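Local coordinates for protein fucose-specific lectin (Aleuria aurantia, PDB 6GKE) that binds L-fucose specifically, with strongest preference for alpha-1,6-linked core fucose on glycoproteins, as a homodimeric six-bladed beta-propeller lectin, at residues T2-L5 with Y6-I10; E56-L59 with F60-A64; S70-G73 with I74-R77; G100-G103 with S104-V107; A206-S209 with A210-I214. The protein carries 1 engineered substitution. All blocks are in the same frame, centred on the assembly; numbering follows the deposited sequence. Where two conformers were deposited one is given.

Interaction 1. Residues T2-L5 with Y6-I10; sequences TEFL and YTSKI. With EDO (1,2-ethanediol), chain I; EDO (1,2-ethanediol), chain B.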
loop_
_atom_site.group_PDB
_atom_site.type_symbol
_atom_site.label_atom_id
_atom_site.label_comp_id
_atom_site.label_asym_id
_atom_site.label_seq_id
_atom_site.Cartn_x
_atom_site.Cartn_y
_atom_site.Cartn_z
ATOM N N THR A 2 -5.105 7.433 -3.796
ATOM C CA THR A 2 -6.333 7.531 -3.025
ATOM C C THR A 2 -5.994 7.469 -1.536
ATOM O O THR A 2 -4.829 7.337 -1.156
ATOM C CB THR A 2 -7.333 6.424 -3.385
ATOM O OG1 THR A 2 -6.908 5.232 -2.722
ATOM C CG2 THR A 2 -7.467 6.201 -4.876
ATOM N N GLU A 3 -7.046 7.520 -0.714
ATOM C CA GLU A 3 -6.872 7.441 0.731
ATOM C C GLU A 3 -7.185 6.031 1.254
ATOM O O GLU A 3 -7.246 5.827 2.454
ATOM C CB GLU A 3 -7.695 8.549 1.381
ATOM C CG GLU A 3 -7.228 9.921 0.931
ATOM C CD GLU A 3 -8.054 11.084 1.439
ATOM O OE1 GLU A 3 -9.297 10.956 1.493
ATOM O OE2 GLU A 3 -7.445 12.115 1.784
ATOM N N PHE A 4 -7.326 5.055 0.348
ATOM C CA PHE A 4 -7.556 3.653 0.719
ATOM C C PHE A 4 -6.248 3.054 1.244
ATOM O O PHE A 4 -5.267 2.982 0.512
ATOM C CB PHE A 4 -8.047 2.908 -0.521
ATOM C CG PHE A 4 -8.598 1.509 -0.372
ATOM C CD1 PHE A 4 -8.867 0.904 0.853
ATOM C CD2 PHE A 4 -8.908 0.806 -1.526
ATOM C CE1 PHE A 4 -9.415 -0.371 0.905
ATOM C CE2 PHE A 4 -9.444 -0.470 -1.469
ATOM C CZ PHE A 4 -9.711 -1.052 -0.254
ATOM N N LEU A 5 -6.242 2.605 2.501
ATOM C CA LEU A 5 -5.053 2.003 3.076
ATOM C C LEU A 5 -4.739 0.693 2.346
ATOM O O LEU A 5 -5.581 -0.200 2.243
ATOM C CB LEU A 5 -5.306 1.760 4.564
ATOM C CG LEU A 5 -4.187 1.069 5.340
ATOM C CD1 LEU A 5 -2.982 1.984 5.492
ATOM C CD2 LEU A 5 -4.719 0.622 6.697
ATOM N N TYR A 6 -3.497 0.555 1.884
ATOM C CA TYR A 6 -3.077 -0.669 1.206
ATOM C C TYR A 6 -3.051 -1.808 2.227
ATOM O O TYR A 6 -2.425 -1.674 3.275
ATOM C CB TYR A 6 -1.710 -0.495 0.546
ATOM C CG TYR A 6 -1.119 -1.763 -0.010
ATOM C CD1 TYR A 6 -1.800 -2.526 -0.943
ATOM C CD2 TYR A 6 0.127 -2.199 0.404
ATOM C CE1 TYR A 6 -1.254 -3.688 -1.462
ATOM C CE2 TYR A 6 0.694 -3.349 -0.116
ATOM C CZ TYR A 6 -0.004 -4.101 -1.042
ATOM O OH TYR A 6 0.576 -5.233 -1.542
ATOM N N THR A 7 -3.722 -2.906 1.878
ATOM C CA THR A 7 -3.950 -4.105 2.724
ATOM C C THR A 7 -4.959 -3.822 3.843
ATOM O O THR A 7 -5.098 -4.622 4.767
ATOM C CB THR A 7 -2.673 -4.801 3.234
ATOM O OG1 THR A 7 -2.038 -4.088 4.296
ATOM C CG2 THR A 7 -1.685 -5.061 2.121
ATOM N N SER A 8 -5.748 -2.751 3.705
ATOM C CA SER A 8 -6.974 -2.618 4.482
ATOM C C SER A 8 -7.833 -3.870 4.305
ATOM O O SER A 8 -7.968 -4.387 3.197
ATOM C CB SER A 8 -7.758 -1.420 4.012
ATOM O OG SER A 8 -9.004 -1.294 4.679
ATOM N N LYS A 9 -8.510 -4.280 5.376
ATOM C CA LYS A 9 -9.597 -5.218 5.220
ATOM C C LYS A 9 -10.811 -4.471 4.655
ATOM O O LYS A 9 -10.845 -3.243 4.588
ATOM C CB LYS A 9 -9.881 -5.954 6.531
ATOM C CG LYS A 9 -8.830 -7.000 6.885
ATOM C CD LYS A 9 -7.500 -6.450 7.367
ATOM C CE LYS A 9 -6.674 -7.531 8.033
ATOM N NZ LYS A 9 -5.354 -7.031 8.491
ATOM N N ILE A 10 -11.792 -5.252 4.212
ATOM C CA ILE A 10 -12.992 -4.741 3.571
ATOM C C ILE A 10 -14.187 -5.459 4.194
ATOM O O ILE A 10 -14.105 -6.634 4.521
ATOM C CB ILE A 10 -12.960 -4.959 2.043
ATOM C CG1 ILE A 10 -11.656 -4.462 1.417
ATOM C CG2 ILE A 10 -14.168 -4.320 1.377
ATOM C CD1 ILE A 10 -11.468 -4.884 -0.022
HETATM C C1 EDO I . -0.969 3.529 0.025
HETATM O O1 EDO I . -0.925 3.238 -1.369
HETATM C C2 EDO I . -2.061 2.933 0.913
HETATM O O2 EDO I . -1.556 2.564 2.243
HETATM C C1 EDO B . -0.098 0.252 3.650
HETATM O O1 EDO B . 0.320 -1.095 3.451
HETATM C C2 EDO B . 0.834 1.417 3.314
HETATM O O2 EDO B . 0.111 2.557 2.734
#

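Interaction 2. Residues E56-L59 with F60-A64; sequences EAKL and FSPLA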
loop_
_atom_site.group_PDB
_atom_site.type_symbol
_atom_site.label_atom_id
_atom_site.label_comp_id
_atom_site.label_asym_id
_atom_site.label_seq_id
_atom_site.Cartn_x
_atom_site.Cartn_y
_atom_site.Cartn_z
ATOM N N GLU A 56 -13.473 4.179 13.775
ATOM C CA GLU A 56 -12.025 4.117 13.693
ATOM C C GLU A 56 -11.574 2.822 14.357
ATOM O O GLU A 56 -12.312 2.245 15.152
ATOM C CB GLU A 56 -11.384 5.334 14.351
ATOM C CG GLU A 56 -11.637 5.457 15.834
ATOM C CD GLU A 56 -11.073 6.769 16.346
ATOM O OE1 GLU A 56 -10.037 6.745 17.020
ATOM O OE2 GLU A 56 -11.646 7.822 16.007
ATOM N N ALA A 57 -10.361 2.393 14.021
ATOM C CA ALA A 57 -9.848 1.133 14.505
ATOM C C ALA A 57 -8.324 1.178 14.425
ATOM O O ALA A 57 -7.760 2.089 13.818
ATOM C CB ALA A 57 -10.418 -0.002 13.691
ATOM N N LYS A 58 -7.655 0.177 15.000
ATOM C CA LYS A 58 -6.217 0.104 14.824
ATOM C C LYS A 58 -5.911 0.047 13.327
ATOM O O LYS A 58 -6.704 -0.459 12.535
ATOM C CB LYS A 58 -5.606 -1.102 15.543
ATOM C CG LYS A 58 -5.806 -2.461 14.884
ATOM C CD LYS A 58 -4.979 -3.539 15.545
ATOM C CE LYS A 58 -5.061 -4.874 14.840
ATOM N NZ LYS A 58 -4.131 -5.844 15.464
ATOM N N LEU A 59 -4.750 0.567 12.937
ATOM C CA LEU A 59 -4.349 0.456 11.545
ATOM C C LEU A 59 -4.287 -1.031 11.176
ATOM O O LEU A 59 -3.778 -1.844 11.941
ATOM C CB LEU A 59 -3.012 1.161 11.297
ATOM C CG LEU A 59 -3.092 2.656 10.979
ATOM C CD1 LEU A 59 -3.755 2.906 9.634
ATOM C CD2 LEU A 59 -3.795 3.452 12.061
ATOM N N PHE A 60 -4.819 -1.364 9.994
ATOM C CA PHE A 60 -4.866 -2.740 9.453
ATOM C C PHE A 60 -5.816 -3.620 10.278
ATOM O O PHE A 60 -5.734 -4.842 10.222
ATOM C CB PHE A 60 -3.463 -3.352 9.325
ATOM C CG PHE A 60 -2.496 -2.442 8.612
ATOM C CD1 PHE A 60 -2.490 -2.361 7.230
ATOM C CD2 PHE A 60 -1.619 -1.635 9.320
ATOM C CE1 PHE A 60 -1.632 -1.494 6.572
ATOM C CE2 PHE A 60 -0.753 -0.777 8.661
ATOM C CZ PHE A 60 -0.764 -0.707 7.288
ATOM N N SER A 61 -6.771 -3.003 10.976
ATOM C CA SER A 61 -7.783 -3.737 11.709
ATOM C C SER A 61 -8.540 -4.673 10.780
ATOM O O SER A 61 -8.924 -4.292 9.670
ATOM C CB SER A 61 -8.777 -2.795 12.336
ATOM O OG SER A 61 -9.842 -3.495 12.973
ATOM N N PRO A 62 -8.918 -5.876 11.253
ATOM C CA PRO A 62 -9.912 -6.655 10.526
ATOM C C PRO A 62 -11.267 -5.936 10.589
ATOM O O PRO A 62 -11.485 -5.072 11.451
ATOM C CB PRO A 62 -9.907 -7.993 11.270
ATOM C CG PRO A 62 -9.572 -7.601 12.690
ATOM C CD PRO A 62 -8.546 -6.498 12.539
ATOM N N LEU A 63 -12.159 -6.290 9.659
ATOM C CA LEU A 63 -13.493 -5.697 9.558
ATOM C C LEU A 63 -14.505 -6.792 9.222
ATOM O O LEU A 63 -14.200 -7.749 8.507
ATOM C CB LEU A 63 -13.557 -4.639 8.455
ATOM C CG LEU A 63 -12.708 -3.386 8.649
ATOM C CD1 LEU A 63 -12.756 -2.525 7.393
ATOM C CD2 LEU A 63 -13.152 -2.581 9.862
ATOM N N ALA A 64 -15.737 -6.593 9.695
ATOM C CA ALA A 64 -16.890 -7.376 9.277
ATOM C C ALA A 64 -18.124 -6.494 9.452
ATOM O O ALA A 64 -18.081 -5.527 10.205
ATOM C CB ALA A 64 -17.003 -8.662 10.072
#

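Interaction 3. Residues S70-G73 with I74-R77; sequences SAQG and IQIR. With FUC (alpha-L-fucopyranose), chain C; FUC (alpha-L-fucopyranose), chain D.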
loop_
_atom_site.group_PDB
_atom_site.type_symbol
_atom_site.label_atom_id
_atom_site.label_comp_id
_atom_site.label_asym_id
_atom_site.label_seq_id
_atom_site.Cartn_x
_atom_site.Cartn_y
_atom_site.Cartn_z
ATOM N N SER A 70 -35.184 -2.558 10.860
ATOM C CA SER A 70 -35.863 -2.507 12.144
ATOM C C SER A 70 -36.907 -1.400 12.120
ATOM O O SER A 70 -36.988 -0.617 11.178
ATOM C CB SER A 70 -34.885 -2.241 13.249
ATOM O OG SER A 70 -34.504 -0.873 13.251
ATOM N N ALA A 71 -37.664 -1.304 13.207
ATOM C CA ALA A 71 -38.670 -0.276 13.308
ATOM C C ALA A 71 -38.037 1.128 13.296
ATOM O O ALA A 71 -38.721 2.089 12.939
ATOM C CB ALA A 71 -39.522 -0.504 14.534
ATOM N N GLN A 72 -36.746 1.236 13.647
ATOM C CA GLN A 72 -36.049 2.534 13.721
ATOM C C GLN A 72 -35.342 2.858 12.404
ATOM O O GLN A 72 -34.752 3.934 12.268
ATOM C CB GLN A 72 -34.981 2.563 14.815
ATOM C CG GLN A 72 -35.533 2.449 16.223
ATOM C CD GLN A 72 -35.592 1.008 16.653
ATOM O OE1 GLN A 72 -35.148 0.116 15.934
ATOM N NE2 GLN A 72 -36.143 0.772 17.832
ATOM N N GLY A 73 -35.378 1.933 11.439
ATOM C CA GLY A 73 -34.729 2.117 10.142
ATOM C C GLY A 73 -33.706 1.029 9.878
ATOM O O GLY A 73 -33.730 -0.042 10.500
ATOM N N ILE A 74 -32.808 1.300 8.932
ATOM C CA ILE A 74 -31.767 0.355 8.587
ATOM C C ILE A 74 -30.770 0.293 9.743
ATOM O O ILE A 74 -30.232 1.313 10.154
ATOM C CB ILE A 74 -31.073 0.746 7.271
ATOM C CG1 ILE A 74 -32.059 0.830 6.102
ATOM C CG2 ILE A 74 -29.926 -0.205 6.968
ATOM C CD1 ILE A 74 -32.803 -0.451 5.805
ATOM N N GLN A 75 -30.536 -0.922 10.245
ATOM C CA GLN A 75 -29.517 -1.167 11.253
ATOM C C GLN A 75 -28.264 -1.719 10.569
ATOM O O GLN A 75 -28.346 -2.620 9.741
ATOM C CB GLN A 75 -30.019 -2.152 12.311
ATOM C CG GLN A 75 -31.254 -1.675 13.061
ATOM C CD GLN A 75 -30.947 -0.720 14.188
ATOM O OE1 GLN A 75 -29.825 -0.642 14.686
ATOM N NE2 GLN A 75 -31.966 0.017 14.605
ATOM N N ILE A 76 -27.106 -1.159 10.933
ATOM C CA ILE A 76 -25.826 -1.673 10.473
ATOM C C ILE A 76 -24.942 -1.860 11.702
ATOM O O ILE A 76 -24.973 -1.047 12.629
ATOM C CB ILE A 76 -25.143 -0.760 9.433
ATOM C CG1 ILE A 76 -26.086 -0.443 8.271
ATOM C CG2 ILE A 76 -23.839 -1.381 8.953
ATOM C CD1 ILE A 76 -25.633 0.700 7.394
ATOM N N ARG A 77 -24.154 -2.933 11.696
ATOM C CA ARG A 77 -23.115 -3.131 12.697
ATOM C C ARG A 77 -21.810 -3.418 11.962
ATOM O O ARG A 77 -21.780 -4.277 11.076
ATOM C CB ARG A 77 -23.453 -4.290 13.640
ATOM C CG ARG A 77 -24.797 -4.166 14.341
ATOM C CD ARG A 77 -24.851 -3.004 15.321
ATOM N NE ARG A 77 -26.120 -2.925 16.037
ATOM C CZ ARG A 77 -27.198 -2.250 15.632
ATOM N NH1 ARG A 77 -27.191 -1.572 14.496
ATOM N NH2 ARG A 77 -28.296 -2.263 16.369
HETATM C C1 FUC C . -27.114 -2.355 19.905
HETATM C C2 FUC C . -25.618 -2.542 20.132
HETATM C C3 FUC C . -25.314 -3.983 20.518
HETATM C C4 FUC C . -25.882 -4.915 19.450
HETATM C C5 FUC C . -27.384 -4.682 19.346
HETATM C C6 FUC C . -28.064 -5.571 18.319
HETATM O O2 FUC C . -25.171 -1.655 21.162
HETATM O O3 FUC C . -23.907 -4.154 20.720
HETATM O O4 FUC C . -25.315 -4.657 18.158
HETATM O O5 FUC C . -27.622 -3.312 18.975
HETATM C C1 FUC D . -27.216 6.386 4.418
HETATM C C2 FUC D . -25.761 6.527 4.820
HETATM C C3 FUC D . -25.531 5.972 6.223
HETATM C C4 FUC D . -26.074 4.556 6.330
HETATM C C5 FUC D . -27.545 4.553 5.925
HETATM C C6 FUC D . -28.179 3.170 5.958
HETATM O O1 FUC D . -27.965 7.293 5.216
HETATM O O2 FUC D . -25.403 7.914 4.796
HETATM O O3 FUC D . -24.142 6.044 6.560
HETATM O O4 FUC D . -25.368 3.657 5.469
HETATM O O5 FUC D . -27.655 5.045 4.587
#

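Interaction 4. Residues G100-G103 with S104-V107; sequences GQLG and SVGV. With FUC (alpha-L-fucopyranose), chain C; NDG (2-acetamido-2-deoxy-alpha-D-glucopyranose), chain E.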
loop_
_atom_site.group_PDB
_atom_site.type_symbol
_atom_site.label_atom_id
_atom_site.label_comp_id
_atom_site.label_asym_id
_atom_site.label_seq_id
_atom_site.Cartn_x
_atom_site.Cartn_y
_atom_site.Cartn_z
ATOM N N GLY A 100 -21.062 1.009 19.539
ATOM C CA GLY A 100 -21.897 -0.055 20.074
ATOM C C GLY A 100 -21.347 -0.633 21.365
ATOM O O GLY A 100 -20.230 -0.315 21.796
ATOM N N GLN A 101 -22.135 -1.527 21.968
ATOM C CA GLN A 101 -21.845 -2.055 23.299
ATOM C C GLN A 101 -20.766 -3.148 23.301
ATOM O O GLN A 101 -20.250 -3.461 24.366
ATOM C CB GLN A 101 -23.121 -2.618 23.918
ATOM C CG GLN A 101 -24.118 -1.544 24.309
ATOM C CD GLN A 101 -25.428 -2.181 24.693
ATOM O OE1 GLN A 101 -26.253 -2.500 23.841
ATOM N NE2 GLN A 101 -25.602 -2.417 25.982
ATOM N N LEU A 102 -20.423 -3.744 22.153
ATOM C CA LEU A 102 -19.542 -4.923 22.199
ATOM C C LEU A 102 -18.164 -4.576 22.787
ATOM O O LEU A 102 -17.585 -5.389 23.499
ATOM C CB LEU A 102 -19.406 -5.541 20.806
ATOM C CG LEU A 102 -18.512 -6.778 20.703
ATOM C CD1 LEU A 102 -18.886 -7.865 21.704
ATOM C CD2 LEU A 102 -18.569 -7.330 19.291
ATOM N N GLY A 103 -17.630 -3.386 22.500
ATOM C CA GLY A 103 -16.296 -3.011 22.983
ATOM C C GLY A 103 -16.172 -3.074 24.498
ATOM O O GLY A 103 -15.095 -3.341 25.020
ATOM N N SER A 104 -17.276 -2.828 25.210
ATOM C CA SER A 104 -17.285 -2.800 26.671
ATOM C C SER A 104 -17.148 -4.209 27.265
ATOM O O SER A 104 -16.889 -4.344 28.453
ATOM C CB SER A 104 -18.526 -2.113 27.189
ATOM O OG SER A 104 -19.683 -2.903 26.949
ATOM N N VAL A 105 -17.334 -5.253 26.449
ATOM C CA VAL A 105 -17.292 -6.635 26.951
ATOM C C VAL A 105 -15.860 -7.051 27.312
ATOM O O VAL A 105 -15.664 -7.805 28.264
ATOM C CB VAL A 105 -17.924 -7.605 25.941
ATOM C CG1 VAL A 105 -17.756 -9.059 26.360
ATOM C CG2 VAL A 105 -19.391 -7.274 25.729
ATOM N N GLY A 106 -14.867 -6.604 26.538
ATOM C CA GLY A 106 -13.464 -6.954 26.798
ATOM C C GLY A 106 -13.033 -8.252 26.135
ATOM O O GLY A 106 -12.314 -9.064 26.735
ATOM N N VAL A 107 -13.405 -8.428 24.867
ATOM C CA VAL A 107 -12.972 -9.591 24.094
ATOM C C VAL A 107 -11.637 -9.263 23.421
ATOM O O VAL A 107 -11.589 -8.435 22.510
ATOM C CB VAL A 107 -14.033 -9.980 23.050
ATOM C CG1 VAL A 107 -13.578 -11.181 22.232
ATOM C CG2 VAL A 107 -15.389 -10.242 23.694
HETATM C C1 FUC C . -27.114 -2.355 19.905
HETATM C C2 FUC C . -25.618 -2.542 20.132
HETATM C C3 FUC C . -25.314 -3.983 20.518
HETATM C C4 FUC C . -25.882 -4.915 19.450
HETATM C C5 FUC C . -27.384 -4.682 19.346
HETATM C C6 FUC C . -28.064 -5.571 18.319
HETATM O O2 FUC C . -25.171 -1.655 21.162
HETATM O O3 FUC C . -23.907 -4.154 20.720
HETATM O O4 FUC C . -25.315 -4.657 18.158
HETATM O O5 FUC C . -27.622 -3.312 18.975
HETATM C C1 NDG E . -29.996 -3.602 24.607
HETATM C C2 NDG E . -29.296 -2.552 25.462
HETATM C C3 NDG E . -29.544 -1.167 24.879
HETATM C C4 NDG E . -29.129 -1.128 23.411
HETATM C C5 NDG E . -29.760 -2.262 22.607
HETATM C C6 NDG E . -29.193 -2.329 21.195
HETATM C C7 NDG E . -28.954 -3.021 27.853
HETATM C C8 NDG E . -29.579 -3.005 29.218
HETATM O O5 NDG E . -29.526 -3.512 23.260
HETATM O O3 NDG E . -28.788 -0.202 25.618
HETATM O O4 NDG E . -29.489 0.125 22.822
HETATM O O6 NDG E . -27.761 -2.514 21.166
HETATM O O7 NDG E . -27.798 -3.389 27.695
HETATM N N2 NDG E . -29.739 -2.610 26.848
HETATM O O1 NDG E . -31.414 -3.402 24.641
HETATM O O HOH W 1 -18.804 -0.414 24.161
HETATM O O HOH W 2 -15.030 -6.563 23.371
#

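Interaction 5. Residues A206-S209 with A210-I214; sequences ASAS and AGVSI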
loop_
_atom_site.group_PDB
_atom_site.type_symbol
_atom_site.label_atom_id
_atom_site.label_comp_id
_atom_site.label_asym_id
_atom_site.label_seq_id
_atom_site.Cartn_x
_atom_site.Cartn_y
_atom_site.Cartn_z
ATOM N N ALA A 206 -11.999 -27.712 0.170
ATOM C CA ALA A 206 -11.329 -27.346 -1.070
ATOM C C ALA A 206 -9.900 -26.899 -0.780
ATOM O O ALA A 206 -9.668 -26.074 0.098
ATOM C CB ALA A 206 -12.076 -26.233 -1.762
ATOM N N SER A 207 -8.948 -27.404 -1.563
ATOM C CA SER A 207 -7.567 -26.935 -1.507
ATOM C C SER A 207 -7.498 -25.475 -1.968
ATOM O O SER A 207 -8.145 -25.093 -2.940
ATOM C CB SER A 207 -6.667 -27.797 -2.349
ATOM O OG SER A 207 -6.571 -29.104 -1.809
ATOM N N ALA A 208 -6.687 -24.673 -1.278
ATOM C CA ALA A 208 -6.481 -23.280 -1.637
ATOM C C ALA A 208 -5.060 -22.867 -1.258
ATOM O O ALA A 208 -4.439 -23.469 -0.382
ATOM C CB ALA A 208 -7.496 -22.398 -0.956
ATOM N N SER A 209 -4.566 -21.823 -1.924
ATOM C CA SER A 209 -3.294 -21.216 -1.571
ATOM C C SER A 209 -3.275 -20.886 -0.075
ATOM O O SER A 209 -4.270 -20.434 0.473
ATOM C CB SER A 209 -3.048 -19.961 -2.375
ATOM O OG SER A 209 -2.994 -20.232 -3.771
ATOM N N ALA A 210 -2.126 -21.060 0.577
ATOM C CA ALA A 210 -2.002 -20.683 1.976
ATOM C C ALA A 210 -2.331 -19.194 2.148
ATOM O O ALA A 210 -1.778 -18.349 1.453
ATOM C CB ALA A 210 -0.610 -20.983 2.475
ATOM N N GLY A 211 -3.219 -18.887 3.096
ATOM C CA GLY A 211 -3.492 -17.514 3.504
ATOM C C GLY A 211 -4.526 -16.787 2.653
ATOM O O GLY A 211 -4.582 -15.567 2.703
ATOM N N VAL A 212 -5.369 -17.507 1.909
ATOM C CA VAL A 212 -6.423 -16.846 1.126
ATOM C C VAL A 212 -7.378 -16.064 2.037
ATOM O O VAL A 212 -7.708 -16.469 3.158
ATOM C CB VAL A 212 -7.220 -17.839 0.266
ATOM C CG1 VAL A 212 -6.405 -18.318 -0.918
ATOM C CG2 VAL A 212 -7.769 -19.014 1.070
ATOM N N SER A 213 -7.887 -14.958 1.491
ATOM C CA SER A 213 -8.994 -14.214 2.064
ATOM C C SER A 213 -10.302 -14.902 1.655
ATOM O O SER A 213 -10.469 -15.227 0.491
ATOM C CB SER A 213 -8.921 -12.774 1.595
ATOM O OG SER A 213 -9.973 -11.987 2.129
ATOM N N ILE A 214 -11.213 -15.108 2.614
ATOM C CA ILE A 214 -12.418 -15.930 2.423
ATOM C C ILE A 214 -13.661 -15.080 2.691
ATOM O O ILE A 214 -13.687 -14.284 3.616
ATOM C CB ILE A 214 -12.381 -17.165 3.350
ATOM C CG1 ILE A 214 -11.161 -18.036 3.041
ATOM C CG2 ILE A 214 -13.678 -17.967 3.290
ATOM C CD1 ILE A 214 -10.903 -19.125 4.051
#

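Interaction 1. Residues T2-L5 with Y6-I10
Leu5 and Ser8 close a type II beta turn just before strand 10-15 of the propeller. Its one backbone bond runs from Ser8 N to Leu5 O, 2.9 Å, with the donor standing above the carbonyl plane; Gln281 NE2 also donates to Leu5 O. Side-chain hydroxyls add short local bonds. Thr2 OG1 takes the N-H of Phe4 in a preceding ST turn, while Thr7 OG1 donates to Tyr6 O over 2.6 Å. Ser8 OG, held anti to its own nitrogen (chi1 176°), reaches forward to Lys9 O in the carbonyl plane, on a lone pair, at 2.7 Å. Apolar contact comes from the Phe4 ring: CE1 lies 3.7 Å from Ser8 CB, and Ile10 CD1 meets the ring at its edge, 4.2 Å from CZ. Thr7 CG2 sits over the centre of one Tyr6 ring face. Two ethanediols, probably from the crystallisation liquor, bind the Tyr6 backbone: one accepts from Tyr6 N in a nearly straight bond (2.8 Å, 176°), the other donates to Tyr6 O. Tyr6 also stacks on Tyr6 of the second subunit, and the ethanediols bond to Tyr6 of both subunits: the polar backbone and the ring of one residue meet the dimer interface together.

Interaction 2. Residues E56-L59 with F60-A64
Lys58 and Ser61 mark the ends of a type II beta turn, with Leu59 and Phe60 at its corners and Phe60 at positive phi. The backbone bond Ser61 N to Lys58 O measures 3.0 Å but is bent, 136° at the hydrogen, and Gln28 NE2 gives Lys58 O a further donor. With OG anti to the backbone nitrogen (chi1 175°), Ser61 donates to Pro62 O over 2.7 Å; Val81 N is another partner of the hydroxyl. Packing flanks the turn: Ala57 CB, just before it, rests 3.5 Å from Ser61 CB, and Lys58 CG passes 3.9 Å from the same carbon. At the corner, Leu59 CB lies 3.7 Å from Phe60 CD2. The Lys58 chain runs extended beyond CG, past the Pro62 ring, where Lys58 CE stays 4.5 Å from Pro62 CD; its NZ is held by Asn85 OD1 and Ser111 O, and by Gly311 O of the second subunit. Trp312 of that subunit makes a cation-pi contact with Lys58. The turn bridges the outermost strand 46-56 of one four-stranded blade and strand 64-70, the first of the next, with Ala57 and Ser61 resting on Cys80 of strand 73-81.

Interaction 3. Residues S70-G73 with I74-R77
Gln75, with CG beside its backbone nitrogen (chi1 -60°) and a bend at chi2 (-82°), sets its amide between Ser70 and Arg77, itself bent at chi2 (-66°). The site is a beta hairpin of a propeller blade, where a type I turn from Ser70 to Gly73 joins strands 64-70 and 73-81. Gln75 NE2 donates to Ser70 OG at 3.0 Å, nearly straight and with the hydroxyl in the amide plane. Gln75 CG also lies 3.4 Å from that hydroxyl. The Gln72 amide stands perpendicular to that of Gln75. Gly73 closes the turn at positive phi. At the other end of its amide, Gln75 OE1 receives both NH1 and NH2 of Arg77, end-on and in the guanidinium plane; the NH1 bond lies on a carbonyl lone pair. NH1 also donates to Ile76 O, and these bonds probably limit rotation of the guanidinium. Arg77, an experimentally identified fucose-binding residue, presents NE and NH2 to one fucose, while Ile74 and Ile76 face a second, in the adjacent site shared with Arg24, Glu36 and Trp97. Arg77 NE donates to O4 of the first fucose at 2.9 Å, and NH2 donates to its ring oxygen O5, also at 2.9 Å.

Interaction 4. Residues G100-G103 with S104-V107
The flat amide of Gln101 spans both sugars of the bound disaccharide, its OE1 accepting from fucose O2 at 3.0 Å and its NE2 donating to the acetamido oxygen O7 of the GlcNAc at 2.9 Å. It belongs to a fucose site of the six-bladed propeller, in the loop after strand 97-99, where residues 101-103 have helical backbone angles. The flat peptide group of Gln101 and Leu102 takes two donors at its oxygen: Ser104 OG lies in the carbonyl plane at 2.7 Å, whereas Ser104 N stands above it. That OG gets there with chi1 at 70°, tucked between its backbone nitrogen and carbonyl carbon. One residue on, Val105 N likewise comes to Leu102 O from above the carbonyl plane, at 3.0 Å. Leu102 CD1 and Val105 CG2 touch at 4.1 Å, and both side chains rest on Trp153 of strand 153-162, a fucose-binding residue. This successive bonding is consistent with a fixed Gln101 backbone, whose N-H donates to fucose O2 and, weakly, to O3. Glu89, Arg77 and Trp153 complete the grip on the fucose. A water bridges the loop's far end, giving to Leu102 O at 2.8 Å and accepting from Val107 N at 2.9 Å.

Interaction 5. Residues A206-S209 with A210-I214
Ser209 gives up more surface to this contact than any other residue, with Ala210 and Val212 next and equal, and together they shape a type II beta turn from Ser209 to Val212. Its closing bond, Val212 N to Ser209 O, is weak at 3.4 Å with an angle of 142° at the hydrogen. The Val212 CG1 methyl lies close to the same carbonyl, 3.3 Å from Ser209 O, and packs at 4.0 Å on Ser209 CB. With chi1 at -73°, CG1 is opposite the carbonyl carbon and CG2 lies between the nitrogen and the carbonyl carbon, so the two methyls are divided between neighbours. CG2 turns to Ala208, meeting its CB at 4.0 Å. Ala210, at the corner, directs its CB away from the preceding segment, though the methyl remains 3.7 Å from Ser209 C. Gly211 follows at positive phi, which favours glycine. Gln183 adds polar support: its NE2 donates to Ser209 O while its OE1 accepts from Gly211 N, so one amide bonds to the first and third residues of the turn. The turn carries the chain from the outermost strand 199-207 of one blade to strand 213-219, the first of the next. Beneath it, Ala208 and Val212 both rest on Trp229 of strand 224-230 and on Ile189 of strand 188-194, residues of the two blades being joined.

Overall arrangement
Interactions 1, 2 and 5 are type II turns leading into the first strand of a blade; 2 and 5 each join consecutive blades, and in all three a glutamine side chain from a neighbouring strand supports the turn backbone. Interactions 1 and 2 are buried and touch each other, Lys9 NZ meeting Phe60 O at 2.8 Å in a probable hydrogen bond, and both reach the second subunit. Interaction 5 is at the surface, with a weaker closing bond and small side chains. Interaction 3 is partly buried and interaction 4 lies at the surface; their centres are about 20 Å apart, yet they grip the same fucose, one by a guanidinium, the other by an amide and backbone N-H.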